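Local coordinates for parvulin 42 (Trypanosoma brucei brucei, PDB 6GMP), which probably catalyses the cis-trans isomerisation of peptidyl-proline bonds through its C-terminal parvulin-type PPIase domain, one part of a longer protein, at residues D39-A44 / L113-I118; V11-K16 / I33-A38; E5-H10 / L81-S86; S23-N28 / G73-D78. All blocks are in the same frame, centred on the assembly; numbering follows the deposited sequence. Where two conformers were deposited one is given.

Interaction 1 (D39-A44 / L113-I118); sequences DAINLA and LGVHLI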
loop_
_atom_site.group_PDB
_atom_site.type_symbol
_atom_site.label_atom_id
_atom_site.label_comp_id
_atom_site.label_asym_id
_atom_site.label_seq_id
_atom_site.Cartn_x
_atom_site.Cartn_y
_atom_site.Cartn_z
ATOM N N ASP A 39 0.388 -15.498 0.297
ATOM C CA ASP A 39 1.720 -14.992 -0.003
ATOM C C ASP A 39 1.744 -13.461 0.063
ATOM O O ASP A 39 2.697 -12.875 0.587
ATOM C CB ASP A 39 2.169 -15.407 -1.399
ATOM C CG ASP A 39 2.394 -16.902 -1.548
ATOM O OD1 ASP A 39 2.574 -17.639 -0.562
ATOM O OD2 ASP A 39 2.387 -17.327 -2.733
ATOM N N ALA A 40 0.725 -12.805 -0.481
ATOM C CA ALA A 40 0.662 -11.337 -0.483
ATOM C C ALA A 40 0.568 -10.799 0.946
ATOM O O ALA A 40 1.223 -9.817 1.293
ATOM C CB ALA A 40 -0.526 -10.861 -1.296
ATOM N N ILE A 41 -0.252 -11.431 1.777
ATOM C CA ILE A 41 -0.362 -11.021 3.167
ATOM C C ILE A 41 0.968 -11.167 3.872
ATOM O O ILE A 41 1.394 -10.263 4.589
ATOM C CB ILE A 41 -1.453 -11.837 3.860
ATOM C CG1 ILE A 41 -2.833 -11.478 3.279
ATOM C CG2 ILE A 41 -1.450 -11.607 5.364
ATOM C CD1 ILE A 41 -3.946 -12.414 3.715
ATOM N N ASN A 42 1.638 -12.290 3.678
ATOM C CA ASN A 42 2.913 -12.499 4.337
ATOM C C ASN A 42 3.963 -11.525 3.850
ATOM O O ASN A 42 4.768 -11.040 4.639
ATOM C CB ASN A 42 3.387 -13.929 4.123
ATOM C CG ASN A 42 2.621 -14.910 4.962
ATOM O OD1 ASN A 42 2.223 -14.606 6.093
ATOM N ND2 ASN A 42 2.440 -16.108 4.440
ATOM N N LEU A 43 3.947 -11.214 2.569
ATOM C CA LEU A 43 4.899 -10.270 2.019
ATOM C C LEU A 43 4.656 -8.872 2.579
ATOM O O LEU A 43 5.596 -8.213 3.040
ATOM C CB LEU A 43 4.824 -10.254 0.496
ATOM C CG LEU A 43 5.722 -9.235 -0.204
ATOM C CD1 LEU A 43 7.142 -9.423 0.235
ATOM C CD2 LEU A 43 5.609 -9.397 -1.706
ATOM N N ALA A 44 3.408 -8.407 2.561
ATOM C CA ALA A 44 3.082 -7.098 3.109
ATOM C C ALA A 44 3.493 -7.003 4.579
ATOM O O ALA A 44 4.025 -5.979 5.039
ATOM C CB ALA A 44 1.600 -6.830 2.947
ATOM N N LEU A 113 -8.248 -4.937 -4.524
ATOM C CA LEU A 113 -7.050 -4.580 -5.279
ATOM C C LEU A 113 -5.827 -5.385 -4.877
ATOM O O LEU A 113 -4.879 -5.498 -5.655
ATOM C CB LEU A 113 -6.733 -3.097 -5.101
ATOM C CG LEU A 113 -7.802 -2.121 -5.585
ATOM C CD1 LEU A 113 -7.380 -0.714 -5.222
ATOM C CD2 LEU A 113 -8.025 -2.260 -7.073
ATOM N N GLY A 114 -5.840 -5.910 -3.656
ATOM C CA GLY A 114 -4.680 -6.575 -3.085
ATOM C C GLY A 114 -4.503 -6.210 -1.624
ATOM O O GLY A 114 -5.463 -5.841 -0.942
ATOM N N VAL A 115 -3.271 -6.320 -1.151
ATOM C CA VAL A 115 -2.958 -6.036 0.233
ATOM C C VAL A 115 -2.196 -4.716 0.306
ATOM O O VAL A 115 -1.158 -4.555 -0.343
ATOM C CB VAL A 115 -2.131 -7.183 0.851
ATOM C CG1 VAL A 115 -1.864 -6.920 2.325
ATOM C CG2 VAL A 115 -2.860 -8.515 0.661
ATOM N N HIS A 116 -2.731 -3.775 1.078
ATOM C CA HIS A 116 -2.170 -2.429 1.183
ATOM C C HIS A 116 -1.410 -2.186 2.477
ATOM O O HIS A 116 -1.785 -2.704 3.526
ATOM C CB HIS A 116 -3.280 -1.373 1.162
ATOM C CG HIS A 116 -4.264 -1.507 0.046
ATOM N ND1 HIS A 116 -4.380 -0.566 -0.950
ATOM C CD2 HIS A 116 -5.240 -2.417 -0.183
ATOM C CE1 HIS A 116 -5.356 -0.912 -1.770
ATOM N NE2 HIS A 116 -5.902 -2.028 -1.322
ATOM N N LEU A 117 -0.379 -1.349 2.394
ATOM C CA LEU A 117 0.123 -0.633 3.561
ATOM C C LEU A 117 -0.215 0.810 3.276
ATOM O O LEU A 117 0.142 1.316 2.220
ATOM C CB LEU A 117 1.640 -0.775 3.696
ATOM C CG LEU A 117 2.186 -2.196 3.877
ATOM C CD1 LEU A 117 3.713 -2.165 3.983
ATOM C CD2 LEU A 117 1.610 -2.906 5.066
ATOM N N ILE A 118 -0.909 1.460 4.205
ATOM C CA ILE A 118 -1.354 2.836 4.021
ATOM C C ILE A 118 -0.563 3.763 4.927
ATOM O O ILE A 118 -0.371 3.470 6.098
ATOM C CB ILE A 118 -2.869 2.987 4.309
ATOM C CG1 ILE A 118 -3.654 2.019 3.428
ATOM C CG2 ILE A 118 -3.318 4.410 4.039
ATOM C CD1 ILE A 118 -5.095 1.902 3.778
#

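Interaction 2 (V11-K16 / I33-A38); sequences VLVKHK and ITRSRA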
loop_
_atom_site.group_PDB
_atom_site.type_symbol
_atom_site.label_atom_id
_atom_site.label_comp_id
_atom_site.label_asym_id
_atom_site.label_seq_id
_atom_site.Cartn_x
_atom_site.Cartn_y
_atom_site.Cartn_z
ATOM N N VAL A 11 1.437 1.338 -0.406
ATOM C CA VAL A 11 2.088 0.232 -1.085
ATOM C C VAL A 11 1.004 -0.797 -1.348
ATOM O O VAL A 11 0.213 -1.110 -0.447
ATOM C CB VAL A 11 3.132 -0.447 -0.177
ATOM C CG1 VAL A 11 3.674 -1.726 -0.819
ATOM C CG2 VAL A 11 4.272 0.487 0.128
ATOM N N LEU A 12 0.980 -1.342 -2.563
ATOM C CA LEU A 12 0.029 -2.395 -2.924
ATOM C C LEU A 12 0.772 -3.661 -3.330
ATOM O O LEU A 12 1.610 -3.634 -4.222
ATOM C CB LEU A 12 -0.876 -1.949 -4.076
ATOM C CG LEU A 12 -1.962 -2.943 -4.477
ATOM C CD1 LEU A 12 -3.005 -3.126 -3.393
ATOM C CD2 LEU A 12 -2.645 -2.498 -5.762
ATOM N N VAL A 13 0.440 -4.756 -2.658
ATOM C CA VAL A 13 0.953 -6.074 -2.986
ATOM C C VAL A 13 -0.224 -6.870 -3.531
ATOM O O VAL A 13 -1.189 -7.134 -2.820
ATOM C CB VAL A 13 1.562 -6.755 -1.740
ATOM C CG1 VAL A 13 2.056 -8.150 -2.071
ATOM C CG2 VAL A 13 2.705 -5.910 -1.189
ATOM N N LYS A 14 -0.150 -7.248 -4.796
ATOM C CA LYS A 14 -1.243 -7.942 -5.455
ATOM C C LYS A 14 -1.140 -9.432 -5.216
ATOM O O LYS A 14 -0.146 -9.939 -4.689
ATOM C CB LYS A 14 -1.232 -7.620 -6.952
ATOM C CG LYS A 14 -1.568 -6.181 -7.244
ATOM C CD LYS A 14 -1.688 -5.916 -8.733
ATOM C CE LYS A 14 -2.033 -4.469 -8.990
ATOM N NZ LYS A 14 -2.576 -4.276 -10.365
ATOM N N HIS A 15 -2.166 -10.161 -5.624
ATOM C CA HIS A 15 -2.111 -11.609 -5.648
ATOM C C HIS A 15 -2.933 -12.097 -6.841
ATOM O O HIS A 15 -3.627 -11.289 -7.490
ATOM C CB HIS A 15 -2.597 -12.223 -4.335
ATOM C CG HIS A 15 -3.965 -11.782 -3.923
ATOM N ND1 HIS A 15 -5.108 -12.255 -4.528
ATOM C CD2 HIS A 15 -4.369 -10.928 -2.956
ATOM C CE1 HIS A 15 -6.163 -11.714 -3.943
ATOM N NE2 HIS A 15 -5.741 -10.900 -2.994
ATOM N N LYS A 16 -2.866 -13.398 -7.114
ATOM C CA LYS A 16 -3.445 -13.963 -8.327
ATOM C C LYS A 16 -4.953 -13.784 -8.440
ATOM O O LYS A 16 -5.503 -13.851 -9.537
ATOM C CB LYS A 16 -3.125 -15.456 -8.405
ATOM C CG LYS A 16 -3.863 -16.299 -7.375
ATOM C CD LYS A 16 -3.418 -17.757 -7.375
ATOM C CE LYS A 16 -4.370 -18.657 -6.572
ATOM N NZ LYS A 16 -5.773 -18.709 -7.114
ATOM N N ILE A 33 1.101 -11.296 -11.866
ATOM C CA ILE A 33 1.116 -11.623 -10.440
ATOM C C ILE A 33 0.465 -12.982 -10.236
ATOM O O ILE A 33 -0.715 -13.146 -10.517
ATOM C CB ILE A 33 0.343 -10.579 -9.620
ATOM C CG1 ILE A 33 0.893 -9.173 -9.872
ATOM C CG2 ILE A 33 0.408 -10.915 -8.132
ATOM C CD1 ILE A 33 2.380 -9.030 -9.614
ATOM N N THR A 34 1.247 -13.954 -9.771
ATOM C CA THR A 34 0.768 -15.317 -9.583
ATOM C C THR A 34 0.773 -15.782 -8.122
ATOM O O THR A 34 0.296 -16.878 -7.838
ATOM C CB THR A 34 1.587 -16.310 -10.406
ATOM O OG1 THR A 34 2.978 -16.086 -10.158
ATOM C CG2 THR A 34 1.314 -16.119 -11.882
ATOM N N ARG A 35 1.281 -14.957 -7.206
ATOM C CA ARG A 35 1.369 -15.349 -5.796
ATOM C C ARG A 35 -0.017 -15.510 -5.205
ATOM O O ARG A 35 -0.983 -14.918 -5.684
ATOM C CB ARG A 35 2.190 -14.338 -4.984
ATOM C CG ARG A 35 1.480 -13.036 -4.650
ATOM C CD ARG A 35 2.325 -12.172 -3.718
ATOM N NE ARG A 35 3.558 -11.719 -4.341
ATOM C CZ ARG A 35 3.676 -10.619 -5.080
ATOM N NH1 ARG A 35 2.632 -9.844 -5.324
ATOM N NH2 ARG A 35 4.848 -10.287 -5.589
ATOM N N SER A 36 -0.124 -16.330 -4.176
ATOM C CA SER A 36 -1.407 -16.557 -3.532
ATOM C C SER A 36 -1.750 -15.359 -2.655
ATOM O O SER A 36 -0.908 -14.534 -2.331
ATOM C CB SER A 36 -1.335 -17.792 -2.668
ATOM O OG SER A 36 -0.530 -17.524 -1.538
ATOM N N ARG A 37 -3.015 -15.290 -2.263
ATOM C CA ARG A 37 -3.459 -14.296 -1.301
ATOM C C ARG A 37 -2.608 -14.385 -0.022
ATOM O O ARG A 37 -2.139 -13.372 0.497
ATOM C CB ARG A 37 -4.934 -14.522 -0.980
ATOM C CG ARG A 37 -5.491 -13.567 0.060
ATOM C CD ARG A 37 -6.947 -13.833 0.333
ATOM N NE ARG A 37 -7.426 -13.058 1.475
ATOM C CZ ARG A 37 -7.441 -13.506 2.728
ATOM N NH1 ARG A 37 -7.040 -14.744 3.017
ATOM N NH2 ARG A 37 -7.889 -12.725 3.698
ATOM N N ALA A 38 -2.389 -15.596 0.472
ATOM C CA ALA A 38 -1.589 -15.779 1.667
ATOM C C ALA A 38 -0.189 -15.244 1.462
ATOM O O ALA A 38 0.374 -14.626 2.378
ATOM C CB ALA A 38 -1.565 -17.242 2.066
#

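Interaction 3 (E5-H10 / L81-S86); sequences ERHFYH and LGMVES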
loop_
_atom_site.group_PDB
_atom_site.type_symbol
_atom_site.label_atom_id
_atom_site.label_comp_id
_atom_site.label_asym_id
_atom_site.label_seq_id
_atom_site.Cartn_x
_atom_site.Cartn_y
_atom_site.Cartn_z
ATOM N N GLU A 5 -10.625 15.666 4.345
ATOM C CA GLU A 5 -9.565 15.356 3.388
ATOM C C GLU A 5 -8.240 15.076 4.093
ATOM O O GLU A 5 -7.731 15.934 4.817
ATOM C CB GLU A 5 -9.358 16.523 2.418
ATOM C CG GLU A 5 -9.852 16.261 1.009
ATOM C CD GLU A 5 -9.471 17.365 0.037
ATOM O OE1 GLU A 5 -8.550 18.152 0.345
ATOM O OE2 GLU A 5 -10.097 17.445 -1.039
ATOM N N ARG A 6 -7.688 13.886 3.870
ATOM C CA ARG A 6 -6.354 13.555 4.361
ATOM C C ARG A 6 -5.515 13.005 3.223
ATOM O O ARG A 6 -6.030 12.400 2.282
ATOM C CB ARG A 6 -6.419 12.558 5.519
ATOM C CG ARG A 6 -6.906 13.180 6.807
ATOM C CD ARG A 6 -7.075 12.162 7.920
ATOM N NE ARG A 6 -7.796 12.751 9.045
ATOM C CZ ARG A 6 -8.282 12.067 10.072
ATOM N NH1 ARG A 6 -8.137 10.754 10.140
ATOM N NH2 ARG A 6 -8.926 12.705 11.037
ATOM N N HIS A 7 -4.213 13.238 3.324
ATOM C CA HIS A 7 -3.265 12.879 2.284
ATOM C C HIS A 7 -2.630 11.530 2.597
ATOM O O HIS A 7 -1.980 11.372 3.638
ATOM C CB HIS A 7 -2.192 13.962 2.208
ATOM C CG HIS A 7 -1.258 13.816 1.051
ATOM N ND1 HIS A 7 -0.190 14.665 0.849
ATOM C CD2 HIS A 7 -1.238 12.933 0.027
ATOM C CE1 HIS A 7 0.457 14.301 -0.244
ATOM N NE2 HIS A 7 -0.164 13.259 -0.767
ATOM N N PHE A 8 -2.824 10.566 1.699
ATOM C CA PHE A 8 -2.277 9.229 1.868
ATOM C C PHE A 8 -1.343 8.832 0.740
ATOM O O PHE A 8 -1.464 9.327 -0.386
ATOM C CB PHE A 8 -3.401 8.195 1.953
ATOM C CG PHE A 8 -4.346 8.419 3.091
ATOM C CD1 PHE A 8 -4.011 8.056 4.386
ATOM C CD2 PHE A 8 -5.587 8.979 2.851
ATOM C CE1 PHE A 8 -4.906 8.253 5.425
ATOM C CE2 PHE A 8 -6.486 9.186 3.882
ATOM C CZ PHE A 8 -6.144 8.825 5.175
ATOM N N TYR A 9 -0.418 7.936 1.077
ATOM C CA TYR A 9 0.322 7.136 0.109
ATOM C C TYR A 9 0.005 5.676 0.408
ATOM O O TYR A 9 -0.448 5.350 1.503
ATOM C CB TYR A 9 1.835 7.311 0.268
ATOM C CG TYR A 9 2.437 8.549 -0.344
ATOM C CD1 TYR A 9 2.013 9.817 0.023
ATOM C CD2 TYR A 9 3.458 8.443 -1.288
ATOM C CE1 TYR A 9 2.583 10.944 -0.535
ATOM C CE2 TYR A 9 4.028 9.563 -1.852
ATOM C CZ TYR A 9 3.587 10.810 -1.475
ATOM O OH TYR A 9 4.163 11.922 -2.042
ATOM N N HIS A 10 0.256 4.784 -0.545
ATOM C CA HIS A 10 0.173 3.360 -0.216
ATOM C C HIS A 10 1.184 2.511 -0.973
ATOM O O HIS A 10 1.749 2.935 -1.984
ATOM C CB HIS A 10 -1.263 2.803 -0.342
ATOM C CG HIS A 10 -1.697 2.468 -1.737
ATOM N ND1 HIS A 10 -2.724 1.588 -1.990
ATOM C CD2 HIS A 10 -1.266 2.897 -2.948
ATOM C CE1 HIS A 10 -2.907 1.480 -3.293
ATOM N NE2 HIS A 10 -2.037 2.264 -3.899
ATOM N N LEU A 81 -1.405 8.938 -3.271
ATOM C CA LEU A 81 -2.834 8.882 -3.593
ATOM C C LEU A 81 -3.507 10.250 -3.519
ATOM O O LEU A 81 -4.702 10.357 -3.792
ATOM C CB LEU A 81 -3.538 7.924 -2.630
ATOM C CG LEU A 81 -3.048 6.477 -2.678
ATOM C CD1 LEU A 81 -3.780 5.622 -1.639
ATOM C CD2 LEU A 81 -3.202 5.893 -4.070
ATOM N N GLY A 82 -2.757 11.285 -3.149
ATOM C CA GLY A 82 -3.306 12.623 -3.015
ATOM C C GLY A 82 -4.277 12.712 -1.856
ATOM O O GLY A 82 -4.259 11.887 -0.936
ATOM N N MET A 83 -5.142 13.717 -1.913
ATOM C CA MET A 83 -6.131 13.942 -0.867
ATOM C C MET A 83 -7.334 13.029 -1.068
ATOM O O MET A 83 -7.873 12.936 -2.172
ATOM C CB MET A 83 -6.611 15.389 -0.896
ATOM C CG MET A 83 -5.520 16.447 -0.805
ATOM S SD MET A 83 -4.467 16.352 0.657
ATOM C CE MET A 83 -5.652 16.126 1.969
ATOM N N VAL A 84 -7.764 12.380 0.009
ATOM C CA VAL A 84 -8.881 11.445 -0.037
ATOM C C VAL A 84 -9.912 11.793 1.030
ATOM O O VAL A 84 -9.572 11.924 2.203
ATOM C CB VAL A 84 -8.400 10.007 0.209
ATOM C CG1 VAL A 84 -9.577 9.033 0.197
ATOM C CG2 VAL A 84 -7.345 9.613 -0.822
ATOM N N GLU A 85 -11.169 11.945 0.624
ATOM C CA GLU A 85 -12.266 12.123 1.574
ATOM C C GLU A 85 -12.737 10.766 2.078
ATOM O O GLU A 85 -12.755 9.797 1.319
ATOM C CB GLU A 85 -13.441 12.839 0.901
ATOM C CG GLU A 85 -13.239 14.327 0.694
ATOM C CD GLU A 85 -14.236 15.159 1.475
ATOM O OE1 GLU A 85 -15.455 15.000 1.244
ATOM O OE2 GLU A 85 -13.803 15.969 2.324
ATOM N N SER A 86 -13.128 10.677 3.348
ATOM C CA SER A 86 -13.649 9.418 3.870
ATOM C C SER A 86 -14.969 9.082 3.177
ATOM O O SER A 86 -15.754 9.969 2.876
ATOM C CB SER A 86 -13.824 9.467 5.392
ATOM O OG SER A 86 -14.638 10.550 5.794
#

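Interaction 4 (S23-N28 / G73-D78); sequences SLAPRN and GSAKRD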
loop_
_atom_site.group_PDB
_atom_site.type_symbol
_atom_site.label_atom_id
_atom_site.label_comp_id
_atom_site.label_asym_id
_atom_site.label_seq_id
_atom_site.Cartn_x
_atom_site.Cartn_y
_atom_site.Cartn_z
ATOM N N SER A 23 1.397 -6.221 -12.328
ATOM C CA SER A 23 1.961 -4.997 -11.779
ATOM C C SER A 23 1.813 -3.848 -12.750
ATOM O O SER A 23 2.038 -3.996 -13.961
ATOM C CB SER A 23 3.444 -5.151 -11.454
ATOM O OG SER A 23 3.904 -3.979 -10.805
ATOM N N LEU A 24 1.468 -2.690 -12.197
ATOM C CA LEU A 24 1.407 -1.453 -12.969
ATOM C C LEU A 24 2.468 -0.446 -12.512
ATOM O O LEU A 24 2.456 0.710 -12.945
ATOM C CB LEU A 24 0.015 -0.849 -12.866
ATOM C CG LEU A 24 -1.095 -1.668 -13.542
ATOM C CD1 LEU A 24 -2.435 -0.975 -13.371
ATOM C CD2 LEU A 24 -0.805 -1.895 -15.020
ATOM N N ALA A 25 3.384 -0.886 -11.650
ATOM C CA ALA A 25 4.480 -0.039 -11.195
ATOM C C ALA A 25 5.549 0.063 -12.273
ATOM O O ALA A 25 5.747 -0.880 -13.024
ATOM C CB ALA A 25 5.085 -0.623 -9.952
ATOM N N PRO A 26 6.256 1.205 -12.341
ATOM C CA PRO A 26 7.304 1.381 -13.356
ATOM C C PRO A 26 8.387 0.295 -13.346
ATOM O O PRO A 26 8.913 -0.088 -14.385
ATOM C CB PRO A 26 7.927 2.719 -12.972
ATOM C CG PRO A 26 6.835 3.476 -12.329
ATOM C CD PRO A 26 6.013 2.452 -11.588
ATOM N N ARG A 27 8.728 -0.159 -12.148
ATOM C CA ARG A 27 9.816 -1.103 -11.931
ATOM C C ARG A 27 9.641 -2.411 -12.720
ATOM O O ARG A 27 10.603 -2.971 -13.255
ATOM C CB ARG A 27 9.879 -1.333 -10.418
ATOM C CG ARG A 27 10.543 -2.573 -9.910
ATOM C CD ARG A 27 10.544 -2.532 -8.386
ATOM N NE ARG A 27 9.204 -2.710 -7.826
ATOM C CZ ARG A 27 8.594 -3.887 -7.728
ATOM N NH1 ARG A 27 9.200 -4.997 -8.127
ATOM N NH2 ARG A 27 7.369 -3.952 -7.219
ATOM N N ASN A 28 8.397 -2.863 -12.828
ATOM C CA ASN A 28 8.092 -4.171 -13.385
ATOM C C ASN A 28 6.731 -4.170 -14.072
ATOM O O ASN A 28 5.975 -5.136 -13.994
ATOM C CB ASN A 28 8.131 -5.226 -12.279
ATOM C CG ASN A 28 7.053 -5.026 -11.237
ATOM O OD1 ASN A 28 6.514 -3.931 -11.081
ATOM N ND2 ASN A 28 6.737 -6.089 -10.505
ATOM N N GLY A 73 -0.146 1.268 -9.893
ATOM C CA GLY A 73 0.246 2.318 -10.811
ATOM C C GLY A 73 0.659 3.589 -10.097
ATOM O O GLY A 73 1.444 4.376 -10.648
ATOM N N SER A 74 0.155 3.795 -8.886
ATOM C CA SER A 74 0.536 4.971 -8.101
ATOM C C SER A 74 2.033 5.005 -7.811
ATOM O O SER A 74 2.570 6.045 -7.427
ATOM C CB SER A 74 -0.232 5.031 -6.788
ATOM O OG SER A 74 0.047 3.913 -5.976
ATOM N N ALA A 75 2.716 3.882 -8.001
ATOM C CA ALA A 75 4.159 3.855 -7.794
ATOM C C ALA A 75 4.876 4.796 -8.770
ATOM O O ALA A 75 6.024 5.175 -8.522
ATOM C CB ALA A 75 4.688 2.428 -7.907
ATOM N N LYS A 76 4.218 5.203 -9.857
ATOM C CA LYS A 76 4.840 6.126 -10.801
ATOM C C LYS A 76 4.984 7.518 -10.187
ATOM O O LYS A 76 5.697 8.366 -10.723
ATOM C CB LYS A 76 4.060 6.189 -12.119
ATOM C CG LYS A 76 2.788 7.020 -12.079
ATOM C CD LYS A 76 2.113 7.062 -13.450
ATOM C CE LYS A 76 0.874 6.178 -13.510
ATOM N NZ LYS A 76 1.189 4.723 -13.453
ATOM N N ARG A 77 4.295 7.746 -9.070
ATOM C CA ARG A 77 4.469 8.973 -8.293
ATOM C C ARG A 77 4.767 8.601 -6.842
ATOM O O ARG A 77 4.306 9.235 -5.893
ATOM C CB ARG A 77 3.254 9.901 -8.398
ATOM C CG ARG A 77 3.183 10.721 -9.692
ATOM C CD ARG A 77 4.481 11.496 -9.990
ATOM N NE ARG A 77 5.129 10.985 -11.197
ATOM C CZ ARG A 77 4.993 11.510 -12.414
ATOM N NH1 ARG A 77 4.246 12.590 -12.611
ATOM N NH2 ARG A 77 5.619 10.957 -13.445
ATOM N N ASP A 78 5.565 7.550 -6.694
ATOM C CA ASP A 78 6.069 7.101 -5.393
ATOM C C ASP A 78 4.963 6.736 -4.407
ATOM O O ASP A 78 5.177 6.744 -3.194
ATOM C CB ASP A 78 7.029 8.137 -4.780
ATOM C CG ASP A 78 8.459 8.007 -5.305
ATOM O OD1 ASP A 78 8.846 6.900 -5.751
ATOM O OD2 ASP A 78 9.211 8.996 -5.242
#

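Interaction 1 (D39-A44 / L113-I118)
The carbonyl O of Ala44 lies against both methyls of Leu117: CD2 is 3.9 Å from Ala44 O, and CD1 is almost as near. The ring of His116 belongs to the other side of the strand; its CB points away from the helix, its plane meets that of His10 at about 35°, and Phe93 packs against it edge-to-face. Between helix and strand the meeting is apolar and centred on Val115, which shows how a single branched residue can meet three residues of one helix. With CG1 anti to its backbone N (chi1 -177°), this methyl comes within 3.5 Å of Ala44 CB. The second methyl, CG2, touches Ala40 CB at 3.8 Å and Ile41 CG1 at 4.0 Å, the isoleucine crossing the valine at about a right angle. This is the helix-on-sheet layer of the parvulin fold, in which helix 37-49 packs on one face of the antiparallel sheet. Here its axis runs 12° from that of strand 114-118, the two separated by 8.3 Å at closest approach. Val13 of the adjacent strand 6-13 packs on Ala40 and Leu43 of the same helix. On the other side of the strand, His116 ND1 is hydrogen-bonded with His10 ND1, while its NE2 pairs with Thr111 OG1.

Interaction 2 (V11-K16 / I33-A38)
Arg35 reaches across to Lys14 with nearly the whole of its side chain. From CB, a chi1 of 76° sets CG between the backbone N and the carbonyl carbon, where CG rests 3.5 Å from Lys14 O and also approaches His15 CA. CD passes Lys14 O at 3.5 Å, and beyond the bend at chi3 NE and CZ stay near it, CZ 3.9 Å from Lys14 O. At the tip, NH1 donates to Lys14 O over 2.9 Å; the acceptor lies in the guanidinium plane, whereas the donor stands above the plane of the carbonyl. NH1 also skirts Val13 CG1 and has a second partner in Glu71 OE1, a salt bridge, and that carboxylate oxygen in turn accepts from Lys14 N. The acid would thus be expected to steady both the arginine and the backbone it grips. The main chain of Arg35 is used as well: Lys16 N donates to its O at 2.8 Å, nearly along the C=O axis.

His15 is held in several contacts. Its CB sits 3.4 Å from Arg35 O, and Arg37 CA lies 3.6 Å above one face of the ring, offset toward the rim, a CH-pi contact. The ring's ND1 is hydrogen-bonded to Asp17 N, while Arg37 continues past it to Glu110. Ile33 CG2 lies 3.6 Å from His15 CA. Ser36, at the N-cap, is hydrogen-bonded through OG to Asp39 N. The whole joins the first strand's end to the first helix's start, closing the base of the long loop that, as in Pin1-type parvulins, connects them.

Interaction 3 (E5-H10 / L81-S86)
Leu81 and His10 meet at one end of this strand pair and Met83 and His7 at its middle. Leu81 CD1 stands 3.7 Å above one face of the His10 imidazole, offset toward the rim, and its second methyl, CD2, touches His10 CD2 at 3.7 Å. Met83, bent at chi2 and chi3, folds back over the neighbouring strand: SD comes 3.6 Å from His7 CB, approaching the ring obliquely, and CE lies 3.4 Å from Arg6 C. On the reverse face, beside Arg6, the edge of the Phe8 ring meets Val84 CB, 4.0 Å from Phe8 CD2.

Backbone bonds set this register. Arg6 and Val84 exchange a pair, Val84 N to Arg6 O at 2.9 Å and Arg6 N to Val84 O at 3.2 Å. Farther along, Phe8 O receives Leu81 N over 2.9 Å, while Gly82 N instead meets Asp80 OD1. A positive phi (68°) at Gly82, a value that favours glycine, accompanies this change of partner.

Second-shell residues then hold the imidazoles. Asp80 OD1 also bonds His7 NE2, and Phe93 packs on both His10 and Leu81. Strand 80-84 is an outer strand of the antiparallel parvulin sheet, laid beside the inner strand 6-13, whose His10 belongs to a histidine pair consistent with the two-histidine core of parvulin active sites.

Interaction 4 (S23-N28 / G73-D78)
Leu24 and Gly73 bring two loop backbones together, their CA atoms 4.5 Å apart, with Gly73 CA-H directed at Leu24 O, the CA 3.5 Å from that oxygen and the angle at the hydrogen 160°. Each partner is a compact element of its own, an illustration of how short turns can be docked in a parvulin domain: an ST turn begins at Ser23, and residues 73-76 form a 3-10 segment. Leu24 CB lies 3.7 Å from Gly73 N. Next to it, two methyls touch, Ala25 CB and Ala75 CB at 3.7 Å. Pro26 continues the line with its ring, CD reaching Ala75 CB at 3.9 Å and CG resting 3.7 Å from Lys76 CA. Ala75 also packs on Val66, so the 3-10 segment meets helix 59-69 as well as the facing loop. The contact is a surface one, joining the loop that precedes helix 37-49 to the one that precedes strand 80-84. Arg27 adds a tie from the first loop, its NH2 bonding Ser70 O. Within the ST turn, Ser23 OG accepts from Ala25 N at 3.2 Å and itself donates to Asn28 OD1 at 2.6 Å.

In the fold
Strand 6-13 is the common thread: interaction 3 uses its first half and interaction 2 its end, their centres 23 Å apart on opposite sides of the chain's centre. Interaction 1 joins them through the adjacent strand 114-120, since Val115 N meets Val13 O at 2.8 Å and His116 ND1 meets His10 ND1 at 2.9 Å. That histidine pair, with Cys72 beside His10, is consistent with the parvulin active site, so interactions 1 and 3 would each contribute one histidine to it from neighbouring strands. Interaction 4 approaches it from the loops, with Ser74 OG 3.4 Å from His10 NE2, yet its nearest atoms stay about 8 Å from interaction 1.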